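Local coordinates for protein (cytochrome C2) (Blastochloris viridis, PDB 1CO6) that carries electrons through a covalently bound heme c, serving as electron donor to the oxidized bacteriochlorophyll in bacterial photosynthesis, at residues F35-G40 against I56-E61; V62-I67 against D92-I97. All coordinates share one frame; numbering follows the deposited sequence.

Contact 1: residues F35-G40 against I56-E61; sequences FGRHSG and ITWTEE. With HEC (heme c), chain B.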
loop_
_atom_site.group_PDB
_atom_site.type_symbol
_atom_site.label_atom_id
_atom_site.label_comp_id
_atom_site.label_asym_id
_atom_site.label_seq_id
_atom_site.Cartn_x
_atom_site.Cartn_y
_atom_site.Cartn_z
ATOM N N PHE A 35 -5.508 -5.279 -1.099
ATOM C CA PHE A 35 -6.706 -5.031 -1.949
ATOM C C PHE A 35 -7.980 -5.606 -1.352
ATOM O O PHE A 35 -7.969 -6.787 -1.019
ATOM C CB PHE A 35 -6.425 -5.461 -3.403
ATOM C CG PHE A 35 -5.251 -4.664 -3.954
ATOM C CD1 PHE A 35 -5.418 -3.310 -4.211
ATOM C CD2 PHE A 35 -4.031 -5.301 -4.179
ATOM C CE1 PHE A 35 -4.343 -2.561 -4.685
ATOM C CE2 PHE A 35 -2.920 -4.557 -4.661
ATOM C CZ PHE A 35 -3.105 -3.195 -4.892
ATOM N N GLY A 36 -8.999 -4.760 -1.285
ATOM C CA GLY A 36 -10.318 -5.142 -0.748
ATOM C C GLY A 36 -10.484 -4.661 0.661
ATOM O O GLY A 36 -11.627 -4.561 1.153
ATOM N N ARG A 37 -9.345 -4.358 1.313
ATOM C CA ARG A 37 -9.447 -3.907 2.739
ATOM C C ARG A 37 -9.843 -2.433 2.847
ATOM O O ARG A 37 -9.566 -1.627 1.933
ATOM C CB ARG A 37 -8.187 -4.353 3.449
ATOM C CG ARG A 37 -7.054 -3.379 3.721
ATOM C CD ARG A 37 -6.076 -4.086 4.699
ATOM N NE ARG A 37 -5.003 -3.121 4.903
ATOM C CZ ARG A 37 -3.671 -3.324 4.877
ATOM N NH1 ARG A 37 -2.808 -2.299 5.075
ATOM N NH2 ARG A 37 -3.147 -4.532 4.643
ATOM N N HIS A 38 -10.562 -2.105 3.919
ATOM C CA HIS A 38 -11.002 -0.724 4.239
ATOM C C HIS A 38 -9.801 -0.001 4.832
ATOM O O HIS A 38 -8.968 -0.592 5.547
ATOM C CB HIS A 38 -12.222 -0.719 5.211
ATOM C CG HIS A 38 -13.467 -1.118 4.479
ATOM N ND1 HIS A 38 -14.566 -0.323 4.296
ATOM C CD2 HIS A 38 -13.744 -2.277 3.794
ATOM C CE1 HIS A 38 -15.467 -0.985 3.568
ATOM N NE2 HIS A 38 -14.991 -2.168 3.233
ATOM N N SER A 39 -9.650 1.255 4.514
ATOM C CA SER A 39 -8.469 2.003 5.051
ATOM C C SER A 39 -8.548 2.095 6.567
ATOM O O SER A 39 -9.651 2.118 7.155
ATOM C CB SER A 39 -8.317 3.386 4.418
ATOM O OG SER A 39 -9.440 4.186 4.685
ATOM N N GLY A 40 -7.391 2.224 7.174
ATOM C CA GLY A 40 -7.264 2.386 8.611
ATOM C C GLY A 40 -7.669 1.223 9.460
ATOM O O GLY A 40 -8.081 1.481 10.632
ATOM N N ILE A 56 -12.320 5.018 2.618
ATOM C CA ILE A 56 -11.825 4.370 1.406
ATOM C C ILE A 56 -11.752 2.852 1.569
ATOM O O ILE A 56 -11.446 2.275 2.611
ATOM C CB ILE A 56 -10.382 4.901 1.051
ATOM C CG1 ILE A 56 -10.464 6.271 0.375
ATOM C CG2 ILE A 56 -9.491 3.926 0.242
ATOM C CD1 ILE A 56 -9.070 6.944 0.215
ATOM N N THR A 57 -12.040 2.234 0.425
ATOM C CA THR A 57 -11.878 0.777 0.300
ATOM C C THR A 57 -10.750 0.652 -0.745
ATOM O O THR A 57 -10.876 1.264 -1.843
ATOM C CB THR A 57 -13.168 -0.015 -0.116
ATOM O OG1 THR A 57 -14.075 0.268 0.985
ATOM C CG2 THR A 57 -12.868 -1.510 -0.294
ATOM N N TRP A 58 -9.727 -0.127 -0.453
ATOM C CA TRP A 58 -8.601 -0.250 -1.397
ATOM C C TRP A 58 -8.810 -1.200 -2.566
ATOM O O TRP A 58 -8.491 -2.382 -2.476
ATOM C CB TRP A 58 -7.298 -0.621 -0.652
ATOM C CG TRP A 58 -6.876 0.439 0.301
ATOM C CD1 TRP A 58 -6.870 0.347 1.654
ATOM C CD2 TRP A 58 -6.386 1.738 -0.024
ATOM N NE1 TRP A 58 -6.377 1.517 2.190
ATOM C CE2 TRP A 58 -6.053 2.373 1.186
ATOM C CE3 TRP A 58 -6.155 2.412 -1.241
ATOM C CZ2 TRP A 58 -5.572 3.686 1.243
ATOM C CZ3 TRP A 58 -5.670 3.709 -1.194
ATOM C CH2 TRP A 58 -5.347 4.324 0.021
ATOM N N THR A 59 -9.315 -0.637 -3.610
ATOM C CA THR A 59 -9.535 -1.348 -4.882
ATOM C C THR A 59 -8.285 -0.949 -5.662
ATOM O O THR A 59 -7.594 0.008 -5.244
ATOM C CB THR A 59 -10.847 -0.822 -5.595
ATOM O OG1 THR A 59 -10.633 0.582 -5.925
ATOM C CG2 THR A 59 -12.146 -1.004 -4.791
ATOM N N GLU A 60 -8.063 -1.628 -6.779
ATOM C CA GLU A 60 -6.942 -1.315 -7.674
ATOM C C GLU A 60 -7.006 0.082 -8.234
ATOM O O GLU A 60 -5.955 0.758 -8.232
ATOM C CB GLU A 60 -6.813 -2.271 -8.852
ATOM C CG GLU A 60 -6.265 -3.660 -8.543
ATOM C CD GLU A 60 -5.870 -4.422 -9.785
ATOM O OE1 GLU A 60 -5.508 -3.906 -10.841
ATOM O OE2 GLU A 60 -5.953 -5.653 -9.584
ATOM N N GLU A 61 -8.184 0.509 -8.669
ATOM C CA GLU A 61 -8.352 1.867 -9.262
ATOM C C GLU A 61 -8.054 2.964 -8.241
ATOM O O GLU A 61 -7.331 3.941 -8.540
ATOM C CB GLU A 61 -9.752 1.921 -9.825
ATOM C CG GLU A 61 -10.543 3.087 -10.324
ATOM C CD GLU A 61 -12.051 2.972 -10.300
ATOM O OE1 GLU A 61 -12.862 3.271 -11.183
ATOM O OE2 GLU A 61 -12.450 2.500 -9.192
HETATM FE FE HEC B . 2.756 4.022 2.614
HETATM C CHA HEC B . -0.012 4.137 4.490
HETATM C CHB HEC B . 1.149 2.074 0.297
HETATM C CHC HEC B . 5.548 4.139 0.556
HETATM C CHD HEC B . 4.549 5.590 5.122
HETATM N NA HEC B . 0.908 3.224 2.439
HETATM C C1A HEC B . -0.179 3.500 3.261
HETATM C C2A HEC B . -1.369 2.961 2.666
HETATM C C3A HEC B . -1.028 2.403 1.497
HETATM C C4A HEC B . 0.398 2.565 1.314
HETATM C CMA HEC B . -1.940 1.703 0.461
HETATM C CAA HEC B . -2.778 2.949 3.341
HETATM C CBA HEC B . -2.814 1.727 4.305
HETATM C CGA HEC B . -4.104 1.445 5.035
HETATM O O1A HEC B . -5.056 2.171 4.799
HETATM O O2A HEC B . -4.047 0.471 5.827
HETATM N NB HEC B . 3.251 3.254 0.838
HETATM C C1B HEC B . 2.446 2.412 0.061
HETATM C C2B HEC B . 3.190 2.046 -1.120
HETATM C C3B HEC B . 4.383 2.646 -1.067
HETATM C C4B HEC B . 4.460 3.384 0.157
HETATM C CMB HEC B . 2.594 1.121 -2.202
HETATM C CAB HEC B . 5.520 2.490 -2.134
HETATM C CBB HEC B . 5.269 3.154 -3.354
HETATM N NC HEC B . 4.653 4.730 2.808
HETATM C C1C HEC B . 5.631 4.687 1.840
HETATM C C2C HEC B . 6.827 5.304 2.385
HETATM C C3C HEC B . 6.549 5.740 3.620
HETATM C C4C HEC B . 5.195 5.358 3.924
HETATM C CMC HEC B . 8.142 5.463 1.595
HETATM C CAC HEC B . 7.568 6.415 4.628
HETATM C CBC HEC B . 8.256 7.587 4.271
HETATM N ND HEC B . 2.346 4.682 4.468
HETATM C C1D HEC B . 3.208 5.365 5.329
HETATM C C2D HEC B . 2.435 5.803 6.494
HETATM C C3D HEC B . 1.181 5.381 6.331
HETATM C C4D HEC B . 1.102 4.705 5.066
HETATM C CMD HEC B . 3.063 6.601 7.666
HETATM C CAD HEC B . -0.047 5.652 7.242
HETATM C CBD HEC B . -0.845 6.884 6.708
HETATM C CGD HEC B . -1.732 7.537 7.752
HETATM O O1D HEC B . -2.110 8.681 7.355
HETATM O O2D HEC B . -2.024 6.964 8.829
HETATM O O HOH W 1 -14.252 2.187 4.478
#
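In the heme-propionate site of this cytochrome c fold, residues 35-40 run antiparallel to 56-61 and are joined at a single beta bridge, where H38 and T57 form a non-hydrogen-bonded pair. Two backbone bonds flank the bridge: W58 N to R37 O (2.8 Å, N-H...O 175°) and S39 N to I56 O. A further bond, G36 N to W58 O at 2.7 Å, continues the pairing towards F35, whose ring takes E60 CG over one face. At the other end S39 CB lies against W58 NE1, while its OG turns to S54 OG and N51 O.

The bridge presents W58 and R37 to one heme propionate. W58 NE1 donates to O1A of the heme at 3.0 Å, and the backbone N of G40 adds a weak bond to the same oxygen. R37 grips the second oxygen: its chain is extended from CG to NE, and its NH1 donates almost straight to heme O2A (3.1 Å, 172°), which lies in the guanidinium plane. NH1 also bonds V30 O, which helps fix the rotation of the group. The cationic arginine would be expected to stabilise the propionate as an anion. The indole itself is clamped, with I56 CG2 3.7 Å above the centre of one face and the heme methyl CMA over the opposite face, nearer the rim. On the outer side of the bridge, T57 OG1 stands 3.2 Å above the H38 ring plane, offset toward the rim.

Contact 2: residues V62-I67 against D92-I97; sequences VFREYI and DLIAYI. With HEC (heme c), chain B.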
loop_
_atom_site.group_PDB
_atom_site.type_symbol
_atom_site.label_atom_id
_atom_site.label_comp_id
_atom_site.label_asym_id
_atom_site.label_seq_id
_atom_site.Cartn_x
_atom_site.Cartn_y
_atom_site.Cartn_z
ATOM N N VAL A 62 -8.603 2.790 -7.037
ATOM C CA VAL A 62 -8.351 3.744 -5.931
ATOM C C VAL A 62 -6.855 3.693 -5.539
ATOM O O VAL A 62 -6.280 4.808 -5.315
ATOM C CB VAL A 62 -9.280 3.509 -4.724
ATOM C CG1 VAL A 62 -8.839 4.381 -3.533
ATOM C CG2 VAL A 62 -10.758 3.698 -5.079
ATOM N N PHE A 63 -6.249 2.515 -5.510
ATOM C CA PHE A 63 -4.796 2.455 -5.165
ATOM C C PHE A 63 -3.984 3.254 -6.194
ATOM O O PHE A 63 -3.049 4.003 -5.916
ATOM C CB PHE A 63 -4.305 1.014 -5.053
ATOM C CG PHE A 63 -2.820 0.828 -4.886
ATOM C CD1 PHE A 63 -2.287 0.909 -3.581
ATOM C CD2 PHE A 63 -1.975 0.586 -5.946
ATOM C CE1 PHE A 63 -0.905 0.713 -3.359
ATOM C CE2 PHE A 63 -0.580 0.447 -5.768
ATOM C CZ PHE A 63 -0.071 0.487 -4.458
ATOM N N ARG A 64 -4.374 3.068 -7.430
ATOM C CA ARG A 64 -3.740 3.704 -8.598
ATOM C C ARG A 64 -3.764 5.210 -8.448
ATOM O O ARG A 64 -2.727 5.885 -8.672
ATOM C CB ARG A 64 -4.436 3.220 -9.878
ATOM C CG ARG A 64 -3.735 3.576 -11.163
ATOM C CD ARG A 64 -4.226 2.834 -12.342
ATOM N NE ARG A 64 -3.784 1.469 -12.521
ATOM C CZ ARG A 64 -2.573 1.124 -12.996
ATOM N NH1 ARG A 64 -1.573 1.955 -13.331
ATOM N NH2 ARG A 64 -2.401 -0.175 -13.219
ATOM N N GLU A 65 -4.940 5.754 -8.141
ATOM C CA GLU A 65 -5.048 7.218 -7.978
ATOM C C GLU A 65 -4.283 7.711 -6.750
ATOM O O GLU A 65 -3.625 8.785 -6.753
ATOM C CB GLU A 65 -6.461 7.774 -7.920
ATOM C CG GLU A 65 -7.585 6.936 -7.389
ATOM C CD GLU A 65 -8.970 7.239 -7.879
ATOM O OE1 GLU A 65 -10.014 6.840 -7.389
ATOM O OE2 GLU A 65 -8.970 7.955 -8.912
ATOM N N TYR A 66 -4.356 6.979 -5.654
ATOM C CA TYR A 66 -3.672 7.355 -4.422
ATOM C C TYR A 66 -2.183 7.378 -4.588
ATOM O O TYR A 66 -1.491 8.319 -4.219
ATOM C CB TYR A 66 -4.031 6.362 -3.290
ATOM C CG TYR A 66 -3.247 6.457 -2.016
ATOM C CD1 TYR A 66 -2.228 5.537 -1.725
ATOM C CD2 TYR A 66 -3.520 7.490 -1.092
ATOM C CE1 TYR A 66 -1.513 5.604 -0.531
ATOM C CE2 TYR A 66 -2.809 7.563 0.134
ATOM C CZ TYR A 66 -1.806 6.634 0.369
ATOM O OH TYR A 66 -1.144 6.698 1.549
ATOM N N ILE A 67 -1.637 6.293 -5.108
ATOM C CA ILE A 67 -0.174 6.180 -5.251
ATOM C C ILE A 67 0.463 7.217 -6.157
ATOM O O ILE A 67 1.657 7.554 -5.874
ATOM C CB ILE A 67 0.194 4.685 -5.470
ATOM C CG1 ILE A 67 1.485 4.259 -4.755
ATOM C CG2 ILE A 67 0.236 4.432 -7.017
ATOM C CD1 ILE A 67 1.566 4.446 -3.214
ATOM N N ASP A 92 3.108 -2.705 -12.282
ATOM C CA ASP A 92 4.030 -3.745 -11.763
ATOM C C ASP A 92 3.874 -3.910 -10.240
ATOM O O ASP A 92 3.772 -5.028 -9.724
ATOM C CB ASP A 92 5.488 -3.482 -12.157
ATOM C CG ASP A 92 5.649 -3.686 -13.678
ATOM O OD1 ASP A 92 4.871 -4.386 -14.314
ATOM O OD2 ASP A 92 6.579 -3.058 -14.197
ATOM N N LEU A 93 3.844 -2.716 -9.605
ATOM C CA LEU A 93 3.662 -2.662 -8.143
ATOM C C LEU A 93 2.422 -3.412 -7.681
ATOM O O LEU A 93 2.443 -4.167 -6.685
ATOM C CB LEU A 93 3.631 -1.139 -7.839
ATOM C CG LEU A 93 3.382 -0.864 -6.352
ATOM C CD1 LEU A 93 4.549 -1.455 -5.562
ATOM C CD2 LEU A 93 3.238 0.650 -6.176
ATOM N N ILE A 94 1.301 -3.145 -8.342
ATOM C CA ILE A 94 0.035 -3.819 -8.094
ATOM C C ILE A 94 0.237 -5.331 -8.233
ATOM O O ILE A 94 -0.210 -6.061 -7.293
ATOM C CB ILE A 94 -1.135 -3.355 -9.014
ATOM C CG1 ILE A 94 -1.542 -1.911 -8.710
ATOM C CG2 ILE A 94 -2.371 -4.325 -8.874
ATOM C CD1 ILE A 94 -2.435 -1.244 -9.793
ATOM N N ALA A 95 0.881 -5.771 -9.303
ATOM C CA ALA A 95 1.101 -7.226 -9.510
ATOM C C ALA A 95 1.823 -7.883 -8.329
ATOM O O ALA A 95 1.444 -8.981 -7.846
ATOM C CB ALA A 95 1.870 -7.416 -10.810
ATOM N N TYR A 96 2.855 -7.171 -7.834
ATOM C CA TYR A 96 3.646 -7.666 -6.709
ATOM C C TYR A 96 2.848 -7.798 -5.399
ATOM O O TYR A 96 2.866 -8.802 -4.689
ATOM C CB TYR A 96 4.880 -6.746 -6.507
ATOM C CG TYR A 96 5.698 -7.241 -5.325
ATOM C CD1 TYR A 96 6.438 -8.432 -5.346
ATOM C CD2 TYR A 96 5.738 -6.455 -4.162
ATOM C CE1 TYR A 96 7.212 -8.852 -4.246
ATOM C CE2 TYR A 96 6.485 -6.854 -3.043
ATOM C CZ TYR A 96 7.209 -8.058 -3.112
ATOM O OH TYR A 96 7.866 -8.414 -1.982
ATOM N N ILE A 97 2.152 -6.692 -5.063
ATOM C CA ILE A 97 1.394 -6.668 -3.816
ATOM C C ILE A 97 0.276 -7.710 -3.827
ATOM O O ILE A 97 0.004 -8.291 -2.765
ATOM C CB ILE A 97 0.883 -5.221 -3.494
ATOM C CG1 ILE A 97 2.079 -4.258 -3.246
ATOM C CG2 ILE A 97 -0.088 -5.210 -2.265
ATOM C CD1 ILE A 97 1.573 -2.779 -3.097
HETATM FE FE HEC B . 2.756 4.022 2.614
HETATM C CHA HEC B . -0.012 4.137 4.490
HETATM C CHB HEC B . 1.149 2.074 0.297
HETATM C CHC HEC B . 5.548 4.139 0.556
HETATM C CHD HEC B . 4.549 5.590 5.122
HETATM N NA HEC B . 0.908 3.224 2.439
HETATM C C1A HEC B . -0.179 3.500 3.261
HETATM C C2A HEC B . -1.369 2.961 2.666
HETATM C C3A HEC B . -1.028 2.403 1.497
HETATM C C4A HEC B . 0.398 2.565 1.314
HETATM C CMA HEC B . -1.940 1.703 0.461
HETATM C CAA HEC B . -2.778 2.949 3.341
HETATM C CBA HEC B . -2.814 1.727 4.305
HETATM C CGA HEC B . -4.104 1.445 5.035
HETATM O O1A HEC B . -5.056 2.171 4.799
HETATM O O2A HEC B . -4.047 0.471 5.827
HETATM N NB HEC B . 3.251 3.254 0.838
HETATM C C1B HEC B . 2.446 2.412 0.061
HETATM C C2B HEC B . 3.190 2.046 -1.120
HETATM C C3B HEC B . 4.383 2.646 -1.067
HETATM C C4B HEC B . 4.460 3.384 0.157
HETATM C CMB HEC B . 2.594 1.121 -2.202
HETATM C CAB HEC B . 5.520 2.490 -2.134
HETATM C CBB HEC B . 5.269 3.154 -3.354
HETATM N NC HEC B . 4.653 4.730 2.808
HETATM C C1C HEC B . 5.631 4.687 1.840
HETATM C C2C HEC B . 6.827 5.304 2.385
HETATM C C3C HEC B . 6.549 5.740 3.620
HETATM C C4C HEC B . 5.195 5.358 3.924
HETATM C CMC HEC B . 8.142 5.463 1.595
HETATM C CAC HEC B . 7.568 6.415 4.628
HETATM C CBC HEC B . 8.256 7.587 4.271
HETATM N ND HEC B . 2.346 4.682 4.468
HETATM C C1D HEC B . 3.208 5.365 5.329
HETATM C C2D HEC B . 2.435 5.803 6.494
HETATM C C3D HEC B . 1.181 5.381 6.331
HETATM C C4D HEC B . 1.102 4.705 5.066
HETATM C CMD HEC B . 3.063 6.601 7.666
HETATM C CAD HEC B . -0.047 5.652 7.242
HETATM C CBD HEC B . -0.845 6.884 6.708
HETATM C CGD HEC B . -1.732 7.537 7.752
HETATM O O1D HEC B . -2.110 8.681 7.355
HETATM O O2D HEC B . -2.024 6.964 8.829
#
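R64 NH2, hydrogen-bonded to S91 OG, lies 3.6 Å from I94 CD1, which sits over one face of the guanidinium. The two side chains cross at about a right angle; the arginine chain bends at chi3 (-78°), which sets NE, and NH1 adds a weak bond to E87 O. The rest of the contact is apolar and joins helix 60-68 to the C-terminal helix 87-98 of the cytochrome c fold, its central element being the F63 ring. CG of F63 is anti to the backbone N (chi1 172°), and the ring meets L93, I94 and I97. L93 CD2 is at the ring edge, 3.7 Å from F63 CZ, with the side chains at about a right angle. I94 CG1 approaches F63 CD2 at the same separation, the two side chains sliding past each other in opposite directions, and I97 CD1 reaches F63 CZ. The heme methyl CMB also lies at the ring edge, 3.5 Å from F63 CZ. I67 CB stands over one face towards the rim, while I67 CD1 packs on heme C2B at 3.6 Å. The axes of segments 62-67 and 92-97 stay 11.4 Å apart at an angle of 125°. L93 and I97 reach F10 of the N-terminal helix 3-14 as well as F63, and D92 and Y96 lean on S5 and E7 of that helix.

Overall arrangement
Contacts 1 and 2 lie in sequence along the chain, their centres about 11 Å apart, and are joined through helix 60-68, whose first two residues, E60 and E61, lie in segment 56-61 and whose residues 62-67 form one side of contact 2. Their side chains interlock: F35 and F63 meet edge-to-face, with F35 CE1 3.6 Å from F63 CB, and W58 and Y66 do likewise, W58 CH2 lying 3.6 Å from Y66 CG. F35 and E60 also touch helix 87-98, at I97 and I94. Both contacts line the heme pocket, contact 1 at a propionate and contact 2 at the porphyrin, where the I67 side chain comes within about 4 Å of that of the axial ligand M79.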